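Local coordinates for putative uronate isomerase (Thermotoga maritima, PDB 4NAR), which is of unproven function but probably acts as a lactate racemase or a related isomerase, at residues A[355-360]-A[369-374]; A[187-192]-A[291-296]. One frame throughout, in Å; residues are numbered along the deposited sequence.

Interaction 1: A[355-360]-A[369-374]; sequences NVRGAG and EEFEFD
The guanidinium of Arg357 lies flat over the ring of Phe371. The two planes are 16° apart, and CZ of Arg357 stands 3.8 Å from the centroid of the Phe371 ring, 19° off the ring normal, which makes this a cation-pi stack. The guanidinium is shifted toward the rim, with NH2 of Arg357 3.4 Å from CD1 of Phe371. Across the same face, at the ring atom para to CD1, CG of Arg357 touches CE2 of Phe371. With CG anti to the backbone N (chi1 -163°), that carbon is set against the ring. In the guanidinium plane, NH1 of Arg357 gives a nearly straight hydrogen bond to the carbonyl O of Phe373 (2.8 Å), and NH2 adds a weak one to the same oxygen. OD2 of Asp374 makes a long salt bridge, well out of that plane, 3.9 Å from NH2 of Arg357. The stack and the in-plane bond together fix the rotation of the group.

The backbones close a beta hairpin: Gly360 and Phe371 are an antiparallel non-hydrogen-bonded pair in the small sheet of strands 360-362 and 369-371. Next to it, N of Glu372 donates to O of Ala359 (3.1 Å), from above the carbonyl plane. Water 1 lies over the centre of the Phe373 ring, accepts from N of Phe373 and can donate to O of Arg357 and O of Ala359.

Gly358 ends helix 347-357 with positive phi, and its CA is 3.8 Å from CZ of Phe373. A side chain at Gly358 would collide with that ring.

Farther out, Tyr329 touches Arg357, and Cys331 touches Phe371. Lys300 holds the carboxylate of Glu372 in a salt bridge, while backbone bonds tie Asp374 to Gly302 and Ile304 of the parallel sheet.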
# COMPACT_ATOMS: atom_id res chain seq x y z
N ASN A 355 -10.51 8.11 4.91
CA ASN A 355 -9.61 7.17 5.55
C ASN A 355 -8.79 7.81 6.69
O ASN A 355 -8.72 7.27 7.81
CB ASN A 355 -8.70 6.53 4.51
CG ASN A 355 -9.40 5.40 3.74
OD1 ASN A 355 -10.35 4.77 4.26
ND2 ASN A 355 -8.92 5.13 2.52
N VAL A 356 -8.19 8.96 6.40
CA VAL A 356 -7.43 9.68 7.40
C VAL A 356 -8.32 10.23 8.53
O VAL A 356 -8.02 10.02 9.72
CB VAL A 356 -6.63 10.84 6.79
CG1 VAL A 356 -5.99 11.68 7.91
CG2 VAL A 356 -5.57 10.32 5.81
N ARG A 357 -9.41 10.91 8.17
CA ARG A 357 -10.21 11.64 9.16
C ARG A 357 -10.94 10.72 10.14
O ARG A 357 -11.10 11.05 11.33
CB ARG A 357 -11.19 12.63 8.52
CG ARG A 357 -11.70 13.65 9.52
CD ARG A 357 -10.54 14.52 10.04
NE ARG A 357 -10.87 15.36 11.20
CZ ARG A 357 -10.93 14.92 12.46
NH1 ARG A 357 -10.71 13.63 12.75
NH2 ARG A 357 -11.22 15.77 13.45
N GLY A 358 -11.37 9.55 9.65
CA GLY A 358 -12.05 8.59 10.49
C GLY A 358 -13.55 8.83 10.63
O GLY A 358 -14.14 9.66 9.91
N ALA A 359 -14.16 8.11 11.56
CA ALA A 359 -15.60 8.18 11.80
C ALA A 359 -16.03 9.58 12.24
O ALA A 359 -15.27 10.29 12.90
CB ALA A 359 -16.01 7.16 12.86
N GLY A 360 -17.26 9.94 11.89
CA GLY A 360 -17.83 11.22 12.27
C GLY A 360 -19.27 11.32 11.81
O GLY A 360 -19.76 10.43 11.10
N GLU A 369 -19.98 19.06 11.30
CA GLU A 369 -19.35 17.76 11.52
C GLU A 369 -18.88 17.60 12.98
O GLU A 369 -18.36 18.55 13.58
CB GLU A 369 -18.14 17.58 10.59
CG GLU A 369 -18.48 17.20 9.15
CD GLU A 369 -17.23 17.01 8.27
OE1 GLU A 369 -16.86 15.85 7.95
OE2 GLU A 369 -16.62 18.04 7.89
N GLU A 370 -19.08 16.41 13.52
CA GLU A 370 -18.51 16.02 14.80
C GLU A 370 -17.70 14.78 14.50
O GLU A 370 -18.09 14.00 13.62
CB GLU A 370 -19.60 15.70 15.83
CG GLU A 370 -20.53 16.87 16.15
CD GLU A 370 -21.49 16.54 17.30
OE1 GLU A 370 -21.33 15.47 17.92
OE2 GLU A 370 -22.40 17.36 17.59
N PHE A 371 -16.59 14.58 15.20
CA PHE A 371 -15.68 13.47 14.89
C PHE A 371 -15.40 12.60 16.11
O PHE A 371 -15.30 13.11 17.23
CB PHE A 371 -14.35 13.99 14.33
CG PHE A 371 -14.49 14.67 12.99
CD1 PHE A 371 -14.55 16.06 12.90
CD2 PHE A 371 -14.59 13.92 11.82
CE1 PHE A 371 -14.69 16.70 11.65
CE2 PHE A 371 -14.74 14.55 10.57
CZ PHE A 371 -14.79 15.93 10.48
N GLU A 372 -15.25 11.30 15.88
CA GLU A 372 -14.92 10.39 16.96
C GLU A 372 -13.56 10.67 17.60
O GLU A 372 -13.39 10.50 18.81
CB GLU A 372 -15.02 8.94 16.49
CG GLU A 372 -16.42 8.33 16.67
CD GLU A 372 -16.69 7.91 18.11
OE1 GLU A 372 -15.73 7.50 18.81
OE2 GLU A 372 -17.86 7.98 18.54
N PHE A 373 -12.58 11.08 16.79
CA PHE A 373 -11.26 11.43 17.32
C PHE A 373 -10.63 12.59 16.55
O PHE A 373 -11.11 12.97 15.49
CB PHE A 373 -10.33 10.20 17.36
CG PHE A 373 -10.23 9.45 16.05
CD1 PHE A 373 -10.94 8.27 15.86
CD2 PHE A 373 -9.42 9.93 15.02
CE1 PHE A 373 -10.86 7.57 14.66
CE2 PHE A 373 -9.33 9.24 13.80
CZ PHE A 373 -10.05 8.05 13.63
N ASP A 374 -9.54 13.14 17.09
CA ASP A 374 -8.82 14.22 16.41
C ASP A 374 -7.55 13.67 15.72
O ASP A 374 -6.92 12.74 16.22
CB ASP A 374 -8.43 15.32 17.40
CG ASP A 374 -8.09 16.65 16.72
OD1 ASP A 374 -7.88 17.66 17.44
OD2 ASP A 374 -8.03 16.71 15.47
O HOH W 1 -12.82 10.64 13.68

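Interaction 2: A[187-192]-A[291-296]; sequences GIPKLI and KLQRPG
Arg294 reaches from the loop 291-296 to the end of the short helix 188-191. Its CB starts away from that helix. CG is anti to the carbonyl carbon (chi1 -83°), and the chain runs extended from there to NE. CG of Arg294 passes 4.3 Å from O of Pro189. NE of Arg294 donates to water 2 (3.1 Å), which lies in the guanidinium plane at its edge. That water donates in turn to O of Pro189 and to O of Ile192, each 2.6 Å away. NH2 of Arg294 bonds directly to O of Ile192 (3.0 Å, 146° at the hydrogen), so this carbonyl accepts twice. NH1 forms a salt bridge with Asp421. An alanine in place of Arg294 would probably leave O of Ile192 without its direct arginine bond, water 2 without the N-H of NE and Asp421 without its positive mate.

The rest is mostly packing. CB of Gln293 meets CG2 of Ile188 at 3.9 Å, and OE1 of Gln293 sits beside CB and CD1 of the same isoleucine. NE2 of Gln293 is taken up by Asn355 and Ser289. The Pro189 ring rests with CG 3.4 Å from O of Gln293. CD1 of Ile192 meets CD of Lys291, the two side chains crossing at about a right angle. NZ of Lys291 binds O of Gly416.

The loop leading from helix 287-290 toward the parallel sheet thus packs on the one-turn helix after helix 173-186, with an arginine and a bridging water binding carbonyls at that helix's C-terminal end.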
# COMPACT_ATOMS: atom_id res chain seq x y z
N GLY A 187 -15.31 0.71 4.76
CA GLY A 187 -14.65 1.51 5.77
C GLY A 187 -13.58 0.75 6.54
O GLY A 187 -13.73 -0.43 6.83
N ILE A 188 -12.50 1.46 6.86
CA ILE A 188 -11.36 0.90 7.58
C ILE A 188 -11.71 0.02 8.79
O ILE A 188 -11.24 -1.13 8.85
CB ILE A 188 -10.33 2.00 7.97
CG1 ILE A 188 -9.66 2.55 6.71
CG2 ILE A 188 -9.31 1.47 8.99
CD1 ILE A 188 -8.79 3.74 6.97
N PRO A 189 -12.52 0.55 9.74
CA PRO A 189 -12.79 -0.26 10.95
C PRO A 189 -13.24 -1.69 10.63
O PRO A 189 -12.75 -2.62 11.27
CB PRO A 189 -13.90 0.51 11.67
CG PRO A 189 -13.69 1.95 11.23
CD PRO A 189 -13.23 1.85 9.79
N LYS A 190 -14.13 -1.88 9.65
CA LYS A 190 -14.55 -3.23 9.27
C LYS A 190 -13.53 -3.94 8.37
O LYS A 190 -13.31 -5.15 8.48
CB LYS A 190 -15.90 -3.19 8.56
CG LYS A 190 -16.99 -2.51 9.36
CD LYS A 190 -18.15 -3.45 9.66
CE LYS A 190 -19.40 -2.67 10.07
NZ LYS A 190 -20.24 -3.42 11.06
N LEU A 191 -12.90 -3.17 7.48
CA LEU A 191 -12.11 -3.75 6.39
C LEU A 191 -10.68 -4.17 6.77
O LEU A 191 -10.26 -5.31 6.47
CB LEU A 191 -12.10 -2.79 5.18
CG LEU A 191 -11.54 -3.34 3.86
CD1 LEU A 191 -12.42 -2.95 2.67
CD2 LEU A 191 -10.09 -2.88 3.64
N ILE A 192 -9.93 -3.27 7.41
CA ILE A 192 -8.51 -3.53 7.65
C ILE A 192 -8.25 -4.89 8.33
O ILE A 192 -9.00 -5.29 9.24
CB ILE A 192 -7.84 -2.37 8.43
CG1 ILE A 192 -6.31 -2.45 8.31
CG2 ILE A 192 -8.30 -2.33 9.89
CD1 ILE A 192 -5.60 -1.13 8.65
N LYS A 291 -4.16 2.64 11.25
CA LYS A 291 -3.82 1.50 12.11
C LYS A 291 -4.44 1.59 13.49
O LYS A 291 -4.38 0.63 14.27
CB LYS A 291 -2.31 1.31 12.23
CG LYS A 291 -1.61 0.98 10.91
CD LYS A 291 -2.25 -0.22 10.24
CE LYS A 291 -1.19 -1.10 9.58
NZ LYS A 291 -0.49 -0.50 8.39
N LEU A 292 -5.07 2.73 13.80
CA LEU A 292 -5.67 2.93 15.10
C LEU A 292 -7.21 3.02 15.06
O LEU A 292 -7.83 3.46 16.02
CB LEU A 292 -5.08 4.19 15.75
CG LEU A 292 -3.55 4.11 16.00
CD1 LEU A 292 -2.96 5.45 16.46
CD2 LEU A 292 -3.21 2.98 17.01
N GLN A 293 -7.81 2.59 13.96
CA GLN A 293 -9.26 2.81 13.75
C GLN A 293 -10.21 1.63 13.99
O GLN A 293 -11.42 1.78 13.80
CB GLN A 293 -9.53 3.39 12.36
CG GLN A 293 -9.07 4.84 12.20
CD GLN A 293 -9.47 5.42 10.85
OE1 GLN A 293 -10.56 5.12 10.31
NE2 GLN A 293 -8.58 6.24 10.28
N ARG A 294 -9.68 0.48 14.40
CA ARG A 294 -10.57 -0.56 14.91
C ARG A 294 -11.42 -0.01 16.06
O ARG A 294 -10.98 0.88 16.81
CB ARG A 294 -9.80 -1.81 15.33
CG ARG A 294 -9.53 -2.68 14.12
CD ARG A 294 -9.18 -4.10 14.46
NE ARG A 294 -9.21 -4.90 13.24
CZ ARG A 294 -8.62 -6.08 13.09
NH1 ARG A 294 -7.96 -6.63 14.11
NH2 ARG A 294 -8.69 -6.71 11.92
N PRO A 295 -12.68 -0.48 16.15
CA PRO A 295 -13.58 0.12 17.14
C PRO A 295 -13.06 -0.11 18.56
O PRO A 295 -12.59 -1.22 18.87
CB PRO A 295 -14.90 -0.62 16.92
CG PRO A 295 -14.56 -1.87 16.17
CD PRO A 295 -13.33 -1.54 15.36
N GLY A 296 -13.10 0.94 19.38
CA GLY A 296 -12.65 0.86 20.76
C GLY A 296 -11.17 1.17 20.97
O GLY A 296 -10.74 1.32 22.13
O HOH W 2 -11.01 -4.47 10.74

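From the N terminus, the chain passes helix 173-186 and enters helix 188-191. Interaction 2 closes a long loop from there to 291-296, enclosing helices and strands that include 217-227 and 231-240 of the large mixed sheet. Interaction 1 opens later and closes a short hairpin between 355-360 and 369-374. The two loops are in series and neither nest nor cross. Their centres are about 12 Å apart, and they meet at Gln293 of interaction 2, whose side chain also touches Gly358 and Phe373 of interaction 1. The end of helix 347-357, strand 373-379 of the parallel sheet and helix 188-191 are thus gathered around one loop.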